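Local coordinates for protein Crov588 (Cafeteriavirus, PDB 6NYR) that is of unknown function but folds into a circular leucine-rich repeat solenoid built from FNIP repeats, an architecture that in relatives often serves protein binding, at residues K551-T562 with Q572-S582; L649-K659 with F673-N681. One frame throughout, in Å; residues are numbered along the deposited sequence.

Contact 1 of 2, residues K551-T562 with Q572-S582; sequences KIIENVLPNSLT and QKITENVLPNS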
loop_
_atom_site.group_PDB
_atom_site.type_symbol
_atom_site.label_atom_id
_atom_site.label_comp_id
_atom_site.label_asym_id
_atom_site.label_seq_id
_atom_site.Cartn_x
_atom_site.Cartn_y
_atom_site.Cartn_z
ATOM N N LYS A 551 23.091 32.537 -1.740
ATOM C CA LYS A 551 22.295 33.575 -1.105
ATOM C C LYS A 551 21.170 33.998 -2.040
ATOM O O LYS A 551 21.367 34.151 -3.250
ATOM C CB LYS A 551 23.147 34.788 -0.743
ATOM C CG LYS A 551 22.433 35.733 0.226
ATOM C CD LYS A 551 23.147 37.065 0.379
ATOM C CE LYS A 551 23.689 37.246 1.790
ATOM N NZ LYS A 551 24.899 36.401 2.014
ATOM N N ILE A 552 19.983 34.180 -1.471
ATOM C CA ILE A 552 18.817 34.657 -2.207
ATOM C C ILE A 552 18.586 36.106 -1.805
ATOM O O ILE A 552 18.447 36.415 -0.615
ATOM C CB ILE A 552 17.579 33.797 -1.926
ATOM C CG1 ILE A 552 17.828 32.373 -2.416
ATOM C CG2 ILE A 552 16.353 34.390 -2.609
ATOM C CD1 ILE A 552 16.921 31.340 -1.790
ATOM N N ILE A 553 18.578 36.997 -2.794
ATOM C CA ILE A 553 18.357 38.413 -2.535
ATOM C C ILE A 553 16.927 38.775 -2.922
ATOM O O ILE A 553 16.128 37.905 -3.292
ATOM C CB ILE A 553 19.367 39.287 -3.297
ATOM C CG1 ILE A 553 19.033 39.325 -4.789
ATOM C CG2 ILE A 553 20.778 38.758 -3.089
ATOM C CD1 ILE A 553 20.100 39.998 -5.638
ATOM N N GLU A 554 16.602 40.060 -2.847
ATOM C CA GLU A 554 15.242 40.512 -3.079
ATOM C C GLU A 554 14.808 40.292 -4.522
ATOM O O GLU A 554 15.612 40.322 -5.459
ATOM C CB GLU A 554 15.110 41.989 -2.734
ATOM C CG GLU A 554 15.418 42.306 -1.289
ATOM C CD GLU A 554 16.865 42.724 -1.089
ATOM O OE1 GLU A 554 17.785 42.066 -1.631
ATOM O OE2 GLU A 554 17.074 43.723 -0.390
ATOM N N ASN A 555 13.500 40.081 -4.687
ATOM C CA ASN A 555 12.865 39.988 -5.999
ATOM C C ASN A 555 13.390 38.802 -6.792
ATOM O O ASN A 555 13.433 38.835 -8.022
ATOM C CB ASN A 555 13.037 41.288 -6.784
ATOM C CG ASN A 555 12.474 42.487 -6.044
ATOM O OD1 ASN A 555 11.259 42.621 -5.888
ATOM N ND2 ASN A 555 13.357 43.363 -5.581
ATOM N N VAL A 556 13.786 37.750 -6.086
ATOM C CA VAL A 556 14.146 36.481 -6.702
ATOM C C VAL A 556 13.029 35.458 -6.552
ATOM O O VAL A 556 12.606 34.842 -7.529
ATOM C CB VAL A 556 15.468 35.957 -6.099
ATOM C CG1 VAL A 556 15.780 34.564 -6.626
ATOM C CG2 VAL A 556 16.604 36.923 -6.395
ATOM N N LEU A 557 12.527 35.281 -5.330
ATOM C CA LEU A 557 11.408 34.378 -5.071
ATOM C C LEU A 557 10.108 35.028 -5.532
ATOM O O LEU A 557 9.819 36.166 -5.145
ATOM C CB LEU A 557 11.339 34.046 -3.587
ATOM C CG LEU A 557 12.552 33.322 -2.995
ATOM C CD1 LEU A 557 12.403 33.162 -1.488
ATOM C CD2 LEU A 557 12.761 31.972 -3.662
ATOM N N PRO A 558 9.308 34.350 -6.351
ATOM C CA PRO A 558 8.150 35.017 -6.955
ATOM C C PRO A 558 7.040 35.276 -5.947
ATOM O O PRO A 558 6.943 34.644 -4.891
ATOM C CB PRO A 558 7.694 34.045 -8.052
ATOM C CG PRO A 558 8.260 32.720 -7.674
ATOM C CD PRO A 558 9.437 32.938 -6.765
ATOM N N ASN A 559 6.182 36.231 -6.301
ATOM C CA ASN A 559 5.108 36.674 -5.423
ATOM C C ASN A 559 3.929 35.717 -5.382
ATOM O O ASN A 559 2.946 36.004 -4.693
ATOM C CB ASN A 559 4.637 38.063 -5.856
ATOM C CG ASN A 559 5.563 39.163 -5.376
ATOM O OD1 ASN A 559 5.801 39.305 -4.174
ATOM N ND2 ASN A 559 6.099 39.943 -6.309
ATOM N N SER A 560 4.000 34.601 -6.105
ATOM C CA SER A 560 2.994 33.552 -6.052
ATOM C C SER A 560 3.364 32.409 -5.115
ATOM O O SER A 560 2.517 31.550 -4.843
ATOM C CB SER A 560 2.770 32.981 -7.454
ATOM O OG SER A 560 4.017 32.666 -8.056
ATOM N N LEU A 561 4.595 32.378 -4.615
ATOM C CA LEU A 561 5.103 31.196 -3.937
ATOM C C LEU A 561 4.413 30.991 -2.596
ATOM O O LEU A 561 4.291 31.921 -1.794
ATOM C CB LEU A 561 6.610 31.319 -3.733
ATOM C CG LEU A 561 7.380 30.015 -3.536
ATOM C CD1 LEU A 561 7.523 29.262 -4.848
ATOM C CD2 LEU A 561 8.739 30.295 -2.912
ATOM N N THR A 562 3.954 29.764 -2.359
ATOM C CA THR A 562 3.320 29.401 -1.103
ATOM C C THR A 562 4.117 28.382 -0.297
ATOM O O THR A 562 4.079 28.419 0.937
ATOM C CB THR A 562 1.922 28.821 -1.365
ATOM O OG1 THR A 562 2.024 27.725 -2.285
ATOM C CG2 THR A 562 1.000 29.878 -1.955
ATOM N N GLN A 572 22.306 30.242 4.363
ATOM C CA GLN A 572 22.569 31.632 4.030
ATOM C C GLN A 572 21.630 32.562 4.785
ATOM O O GLN A 572 20.495 32.199 5.110
ATOM C CB GLN A 572 22.417 31.892 2.523
ATOM C CG GLN A 572 23.387 31.121 1.651
ATOM C CD GLN A 572 24.831 31.510 1.907
ATOM O OE1 GLN A 572 25.149 32.686 2.099
ATOM N NE2 GLN A 572 25.714 30.518 1.906
ATOM N N LYS A 573 22.117 33.772 5.047
ATOM C CA LYS A 573 21.304 34.790 5.694
ATOM C C LYS A 573 20.065 35.083 4.856
ATOM O O LYS A 573 20.119 35.116 3.623
ATOM C CB LYS A 573 22.117 36.078 5.864
ATOM C CG LYS A 573 23.088 36.091 7.038
ATOM C CD LYS A 573 24.251 37.046 6.740
ATOM C CE LYS A 573 24.793 37.733 7.982
ATOM N NZ LYS A 573 25.305 36.752 8.979
ATOM N N ILE A 574 18.937 35.278 5.532
ATOM C CA ILE A 574 17.703 35.734 4.899
ATOM C C ILE A 574 17.319 37.050 5.563
ATOM O O ILE A 574 17.123 37.101 6.785
ATOM C CB ILE A 574 16.574 34.699 5.012
ATOM C CG1 ILE A 574 17.025 33.378 4.395
ATOM C CG2 ILE A 574 15.319 35.217 4.325
ATOM C CD1 ILE A 574 16.072 32.218 4.623
ATOM N N THR A 575 17.230 38.117 4.762
ATOM C CA THR A 575 16.957 39.446 5.284
ATOM C C THR A 575 15.559 39.915 4.865
ATOM O O THR A 575 14.780 39.155 4.266
ATOM C CB THR A 575 18.045 40.425 4.824
ATOM O OG1 THR A 575 17.813 41.709 5.419
ATOM C CG2 THR A 575 18.039 40.571 3.304
ATOM N N GLU A 576 15.251 41.183 5.150
ATOM C CA GLU A 576 13.926 41.710 4.873
ATOM C C GLU A 576 13.587 41.599 3.391
ATOM O O GLU A 576 14.445 41.748 2.516
ATOM C CB GLU A 576 13.827 43.181 5.295
ATOM C CG GLU A 576 13.736 43.438 6.790
ATOM C CD GLU A 576 15.093 43.550 7.456
ATOM O OE1 GLU A 576 16.101 43.148 6.838
ATOM O OE2 GLU A 576 15.148 44.032 8.607
ATOM N N ASN A 577 12.302 41.346 3.124
ATOM C CA ASN A 577 11.730 41.481 1.778
ATOM C C ASN A 577 12.327 40.473 0.796
ATOM O O ASN A 577 12.337 40.698 -0.415
ATOM C CB ASN A 577 11.912 42.900 1.235
ATOM C CG ASN A 577 11.245 43.949 2.100
ATOM O OD1 ASN A 577 11.908 44.834 2.647
ATOM N ND2 ASN A 577 9.926 43.860 2.223
ATOM N N VAL A 578 12.810 39.347 1.309
ATOM C CA VAL A 578 13.335 38.269 0.470
ATOM C C VAL A 578 12.323 37.144 0.306
ATOM O O VAL A 578 12.102 36.649 -0.801
ATOM C CB VAL A 578 14.662 37.739 1.064
ATOM C CG1 VAL A 578 15.282 36.688 0.151
ATOM C CG2 VAL A 578 15.630 38.882 1.319
ATOM N N LEU A 579 11.705 36.725 1.403
ATOM C CA LEU A 579 10.607 35.769 1.348
ATOM C C LEU A 579 9.339 36.479 0.893
ATOM O O LEU A 579 8.966 37.499 1.482
ATOM C CB LEU A 579 10.392 35.126 2.713
ATOM C CG LEU A 579 11.553 34.272 3.226
ATOM C CD1 LEU A 579 11.376 33.930 4.698
ATOM C CD2 LEU A 579 11.682 33.001 2.401
ATOM N N PRO A 580 8.652 35.977 -0.132
ATOM C CA PRO A 580 7.445 36.665 -0.605
ATOM C C PRO A 580 6.331 36.589 0.426
ATOM O O PRO A 580 6.252 35.656 1.228
ATOM C CB PRO A 580 7.077 35.907 -1.885
ATOM C CG PRO A 580 7.637 34.531 -1.673
ATOM C CD PRO A 580 8.912 34.728 -0.879
ATOM N N ASN A 581 5.463 37.603 0.399
ATOM C CA ASN A 581 4.366 37.681 1.357
ATOM C C ASN A 581 3.321 36.598 1.131
ATOM O O ASN A 581 2.513 36.334 2.030
ATOM C CB ASN A 581 3.717 39.064 1.279
ATOM C CG ASN A 581 4.472 40.107 2.076
ATOM O OD1 ASN A 581 4.965 39.829 3.170
ATOM N ND2 ASN A 581 4.574 41.314 1.527
ATOM N N SER A 582 3.319 35.969 -0.047
ATOM C CA SER A 582 2.385 34.890 -0.333
ATOM C C SER A 582 2.702 33.610 0.425
ATOM O O SER A 582 1.832 32.738 0.531
ATOM C CB SER A 582 2.390 34.597 -1.835
ATOM O OG SER A 582 3.725 34.428 -2.300
HETATM O O HOH W 1 18.786 37.680 2.081
HETATM O O HOH W 2 13.288 36.891 -3.680
HETATM O O HOH W 3 6.541 39.852 -1.632
HETATM O O HOH W 4 3.548 38.101 -2.644
#
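Lys551 lies beside Gln572 and Glu554 beside Val578 (CA atoms 5.5 and 4.6 Å apart) as two irregular backbones, without helix or strand, run alongside each other to Thr562 and Ser582. The direct polar link is made by Ser582, whose OG donates to Leu561 O at 2.6 Å, with the donor tilted 30° from the carbonyl plane. Its chi1 of 50° sets OG between the backbone N and the carbonyl carbon and points it into the type I turn Pro558-Leu561. Ser560 repeats the gesture one coil back, its OG bonding to Asn537 O and Leu539 O. The Pro580 ring packs against this turn and the residue before it: CB is 3.3 Å from Pro558 O, CD rests on Leu557 CB, and CG faces Leu561 CB. Leu557 reaches further inward, and its CD1 meets Leu579 CD2 at 4.0 Å. Nearer the start of both segments, Val578 turns CG1 anti to its backbone N (chi1 -176°), which brings that methyl 3.7 Å from Ile552 CG2. Ordered water supplies much of the remaining polar bridging. One molecule donates to Ile553 O and Val578 O, bridging the two loops; its approach to Leu557 N is too short to be trusted. Another donates to Ile552 O and Lys573 O and accepts from Thr575 N. Where the segments begin, Gln572 crosses Lys551 at about a right angle, with CG packed 3.7 Å from Lys551 N. Leucine, valine and proline turned inward, with serine hydroxyls and water tying one loop to the next, make this the non-strand side of two successive FNIP coils in a leucine-rich repeat solenoid.

Contact 2 of 2, residues L649-K659 with F673-N681; sequences LKVLKIYYGNK and FKIEYFNKN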
loop_
_atom_site.group_PDB
_atom_site.type_symbol
_atom_site.label_atom_id
_atom_site.label_comp_id
_atom_site.label_asym_id
_atom_site.label_seq_id
_atom_site.Cartn_x
_atom_site.Cartn_y
_atom_site.Cartn_z
ATOM N N LEU A 649 -0.951 30.523 17.466
ATOM C CA LEU A 649 -0.286 29.229 17.495
ATOM C C LEU A 649 -1.221 28.139 18.006
ATOM O O LEU A 649 -1.916 28.307 19.011
ATOM C CB LEU A 649 0.970 29.281 18.367
ATOM C CG LEU A 649 1.802 27.997 18.298
ATOM C CD1 LEU A 649 2.383 27.817 16.893
ATOM C CD2 LEU A 649 2.912 27.966 19.338
ATOM N N LYS A 650 -1.208 27.008 17.308
ATOM C CA LYS A 650 -1.978 25.825 17.673
ATOM C C LYS A 650 -1.114 24.659 18.118
ATOM O O LYS A 650 -1.489 23.945 19.050
ATOM C CB LYS A 650 -2.859 25.392 16.496
ATOM C CG LYS A 650 -3.929 26.415 16.120
ATOM C CD LYS A 650 -4.825 25.905 14.998
ATOM C CE LYS A 650 -5.840 26.954 14.558
ATOM N NZ LYS A 650 -6.810 27.258 15.661
ATOM N N VAL A 651 0.037 24.446 17.484
ATOM C CA VAL A 651 0.880 23.293 17.778
ATOM C C VAL A 651 2.340 23.718 17.787
ATOM O O VAL A 651 2.828 24.309 16.819
ATOM C CB VAL A 651 0.662 22.157 16.756
ATOM C CG1 VAL A 651 1.648 21.025 16.996
ATOM C CG2 VAL A 651 -0.768 21.650 16.828
ATOM N N LEU A 652 3.037 23.397 18.876
ATOM C CA LEU A 652 4.477 23.594 18.991
ATOM C C LEU A 652 5.139 22.223 19.059
ATOM O O LEU A 652 4.834 21.429 19.956
ATOM C CB LEU A 652 4.819 24.423 20.228
ATOM C CG LEU A 652 6.301 24.543 20.587
ATOM C CD1 LEU A 652 7.071 25.195 19.451
ATOM C CD2 LEU A 652 6.466 25.339 21.877
ATOM N N LYS A 653 6.035 21.949 18.114
ATOM C CA LYS A 653 6.746 20.676 18.036
ATOM C C LYS A 653 8.173 20.859 18.541
ATOM O O LYS A 653 8.916 21.703 18.027
ATOM C CB LYS A 653 6.751 20.159 16.596
ATOM C CG LYS A 653 7.465 18.834 16.397
ATOM C CD LYS A 653 6.602 17.649 16.793
ATOM C CE LYS A 653 5.750 17.191 15.615
ATOM N NZ LYS A 653 6.526 16.336 14.664
ATOM N N ILE A 654 8.564 20.034 19.512
ATOM C CA ILE A 654 9.770 20.257 20.301
ATOM C C ILE A 654 10.454 18.928 20.584
ATOM O O ILE A 654 9.806 17.884 20.703
ATOM C CB ILE A 654 9.418 20.989 21.620
ATOM C CG1 ILE A 654 9.191 22.486 21.368
ATOM C CG2 ILE A 654 10.479 20.770 22.684
ATOM C CD1 ILE A 654 10.362 23.184 20.700
ATOM N N TYR A 655 11.779 18.971 20.694
ATOM C CA TYR A 655 12.545 17.812 21.136
ATOM C C TYR A 655 12.362 17.657 22.641
ATOM O O TYR A 655 12.631 18.594 23.402
ATOM C CB TYR A 655 14.023 17.964 20.787
ATOM C CG TYR A 655 14.889 16.816 21.271
ATOM C CD1 TYR A 655 14.479 15.496 21.115
ATOM C CD2 TYR A 655 16.121 17.048 21.867
ATOM C CE1 TYR A 655 15.264 14.444 21.552
ATOM C CE2 TYR A 655 16.915 16.001 22.303
ATOM C CZ TYR A 655 16.482 14.699 22.142
ATOM O OH TYR A 655 17.267 13.649 22.573
ATOM N N TYR A 656 11.885 16.486 23.067
ATOM C CA TYR A 656 11.650 16.257 24.488
ATOM C C TYR A 656 12.881 16.583 25.321
ATOM O O TYR A 656 12.772 17.224 26.373
ATOM C CB TYR A 656 11.232 14.806 24.711
ATOM C CG TYR A 656 10.772 14.511 26.115
ATOM C CD1 TYR A 656 9.479 14.814 26.513
ATOM C CD2 TYR A 656 11.626 13.930 27.042
ATOM C CE1 TYR A 656 9.046 14.549 27.795
ATOM C CE2 TYR A 656 11.203 13.662 28.327
ATOM C CZ TYR A 656 9.913 13.975 28.698
ATOM O OH TYR A 656 9.484 13.711 29.978
ATOM N N GLY A 657 14.060 16.157 24.864
ATOM C CA GLY A 657 15.260 16.288 25.668
ATOM C C GLY A 657 15.536 17.695 26.155
ATOM O O GLY A 657 16.159 17.879 27.205
ATOM N N ASN A 658 15.080 18.705 25.412
ATOM C CA ASN A 658 15.354 20.093 25.756
ATOM C C ASN A 658 14.135 20.824 26.302
ATOM O O ASN A 658 14.194 22.043 26.498
ATOM C CB ASN A 658 15.900 20.860 24.543
ATOM C CG ASN A 658 17.314 20.463 24.186
ATOM O OD1 ASN A 658 18.155 20.276 25.065
ATOM N ND2 ASN A 658 17.589 20.342 22.894
ATOM N N LYS A 659 13.032 20.117 26.553
ATOM C CA LYS A 659 11.804 20.791 26.967
ATOM C C LYS A 659 12.057 21.679 28.183
ATOM O O LYS A 659 11.663 22.852 28.210
ATOM C CB LYS A 659 10.710 19.756 27.254
ATOM C CG LYS A 659 10.978 18.837 28.435
ATOM C CD LYS A 659 9.821 17.853 28.637
ATOM C CE LYS A 659 9.962 17.070 29.939
ATOM N NZ LYS A 659 9.954 17.948 31.145
ATOM N N PHE A 673 -2.091 26.678 23.177
ATOM C CA PHE A 673 -1.628 25.785 22.127
ATOM C C PHE A 673 -1.239 24.431 22.712
ATOM O O PHE A 673 -1.164 24.241 23.927
ATOM C CB PHE A 673 -0.442 26.395 21.365
ATOM C CG PHE A 673 0.740 26.709 22.233
ATOM C CD1 PHE A 673 1.709 25.748 22.481
ATOM C CD2 PHE A 673 0.887 27.964 22.795
ATOM C CE1 PHE A 673 2.798 26.035 23.279
ATOM C CE2 PHE A 673 1.974 28.255 23.595
ATOM C CZ PHE A 673 2.928 27.291 23.837
ATOM N N LYS A 674 -0.999 23.487 21.810
ATOM C CA LYS A 674 -0.670 22.107 22.138
ATOM C C LYS A 674 0.795 21.849 21.823
ATOM O O LYS A 674 1.310 22.306 20.799
ATOM C CB LYS A 674 -1.587 21.167 21.354
ATOM C CG LYS A 674 -1.233 19.706 21.403
ATOM C CD LYS A 674 -0.832 19.233 20.016
ATOM C CE LYS A 674 -0.907 17.719 19.905
ATOM N NZ LYS A 674 -2.313 17.264 19.716
ATOM N N ILE A 675 1.469 21.129 22.715
ATOM C CA ILE A 675 2.896 20.858 22.587
ATOM C C ILE A 675 3.080 19.401 22.188
ATOM O O ILE A 675 2.605 18.492 22.880
ATOM C CB ILE A 675 3.655 21.163 23.888
ATOM C CG1 ILE A 675 3.611 22.658 24.199
ATOM C CG2 ILE A 675 5.100 20.692 23.779
ATOM C CD1 ILE A 675 3.917 22.987 25.644
ATOM N N GLU A 676 3.768 19.185 21.070
ATOM C CA GLU A 676 4.115 17.854 20.587
ATOM C C GLU A 676 5.609 17.627 20.779
ATOM O O GLU A 676 6.424 18.445 20.340
ATOM C CB GLU A 676 3.747 17.698 19.109
ATOM C CG GLU A 676 2.259 17.528 18.856
ATOM C CD GLU A 676 1.919 17.406 17.381
ATOM O OE1 GLU A 676 2.836 17.147 16.575
ATOM O OE2 GLU A 676 0.734 17.584 17.027
ATOM N N TYR A 677 5.966 16.519 21.418
ATOM C CA TYR A 677 7.366 16.176 21.633
ATOM C C TYR A 677 7.793 15.100 20.640
ATOM O O TYR A 677 6.982 14.287 20.188
ATOM C CB TYR A 677 7.614 15.682 23.065
ATOM C CG TYR A 677 7.317 16.710 24.133
ATOM C CD1 TYR A 677 8.013 17.912 24.177
ATOM C CD2 TYR A 677 6.355 16.474 25.109
ATOM C CE1 TYR A 677 7.745 18.858 25.149
ATOM C CE2 TYR A 677 6.085 17.415 26.088
ATOM C CZ TYR A 677 6.783 18.602 26.102
ATOM O OH TYR A 677 6.517 19.537 27.074
ATOM N N PHE A 678 9.077 15.111 20.292
ATOM C CA PHE A 678 9.667 14.033 19.510
ATOM C C PHE A 678 10.947 13.553 20.181
ATOM O O PHE A 678 11.520 14.225 21.045
ATOM C CB PHE A 678 9.950 14.444 18.044
ATOM C CG PHE A 678 10.934 15.571 17.886
ATOM C CD1 PHE A 678 12.297 15.323 17.825
ATOM C CD2 PHE A 678 10.491 16.879 17.766
ATOM C CE1 PHE A 678 13.198 16.358 17.671
ATOM C CE2 PHE A 678 11.389 17.917 17.612
ATOM C CZ PHE A 678 12.742 17.655 17.559
ATOM N N ASN A 679 11.369 12.354 19.783
ATOM C CA ASN A 679 12.540 11.684 20.326
ATOM C C ASN A 679 13.631 11.584 19.257
ATOM O O ASN A 679 13.437 11.944 18.090
ATOM C CB ASN A 679 12.189 10.280 20.818
ATOM C CG ASN A 679 11.473 10.278 22.145
ATOM O OD1 ASN A 679 10.338 9.816 22.246
ATOM N ND2 ASN A 679 12.133 10.786 23.176
ATOM N N LYS A 680 14.789 11.059 19.668
ATOM C CA LYS A 680 15.824 10.645 18.732
ATOM C C LYS A 680 15.668 9.186 18.328
ATOM O O LYS A 680 16.149 8.802 17.256
ATOM C CB LYS A 680 17.217 10.877 19.334
ATOM C CG LYS A 680 17.402 10.413 20.770
ATOM C CD LYS A 680 17.925 8.983 20.879
ATOM C CE LYS A 680 18.676 8.777 22.194
ATOM N NZ LYS A 680 19.114 7.368 22.392
ATOM N N ASN A 681 15.004 8.377 19.155
ATOM C CA ASN A 681 14.526 7.060 18.751
ATOM C C ASN A 681 13.727 6.426 19.892
ATOM O O ASN A 681 14.214 6.320 21.021
ATOM C CB ASN A 681 15.674 6.149 18.346
ATOM C CG ASN A 681 15.238 5.077 17.355
ATOM O OD1 ASN A 681 14.163 4.485 17.488
ATOM N ND2 ASN A 681 16.065 4.836 16.346
#
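Parallel strand pairing joins 651-655 to 674-678, the outermost strand at the C-terminal end of the solenoid. The strand directions differ by 25°, and the axes approach to 4.6 Å. Six backbone hydrogen bonds make the ladder, from Lys674 N to Lys650 O through Tyr656 N to Phe678 O; Leu652 and Ile654 each give their N-H and carbonyl to the partner strand. Phe673 starts the side-chain contact: Leu649 CD2 sits over one face of its ring, 4.0 Å from the centroid, while Leu652 lies beside it, pointing the same way. Leu649 and Leu652 also touch Leu630 of the preceding strand, so the leucine core of the leucine-rich repeat continues into this last pairing, whose strands are joined through the short helix 659-662. On the same side of the ladder as Leu652, Tyr677 is held between Ile675 CG2 on one face and Tyr656 CD1 on the other. The tyrosine pair is T-shaped, planes at 90°, with the Tyr656 edge directed at the Tyr677 face; Lys659 CB adds a contact at Tyr677 CE1, 3.7 Å away. The other side carries Val651, Lys653, Glu676 and Phe678. Lys653 bends at every torsion beyond chi1, which folds CD to 3.7 Å from Glu676 CB but leaves NZ 4.2 Å from OE1, beyond a salt bridge. Glu676 OE2 also makes a long, weak ion pair with Lys3. Phe678, with chi1 at 62°, swings its ring back over the neighbouring strand, where Tyr655 CA lies over one face and Tyr655 CB is 3.5 Å from CZ.

How the contacts relate
Contact 1 closes before contact 2 opens along the chain; their centres lie 28 Å apart and their nearest atoms about 16 Å, without touching. Contact 1 belongs to the loops that follow strands 541-543 and 563-565, whereas contact 2 pairs the strands 651-655 and 674-678 themselves. Between them the same parallel strand order runs on through 585-587, 607-609 and 629-631. The two therefore sample different sides of one solenoid: loops stacked on loops in the repeating part, strand on strand at the C-terminal end. Contact 2 also has Glu2 and Lys3 nearby, which places the two chain ends close together, in keeping with a circular architecture.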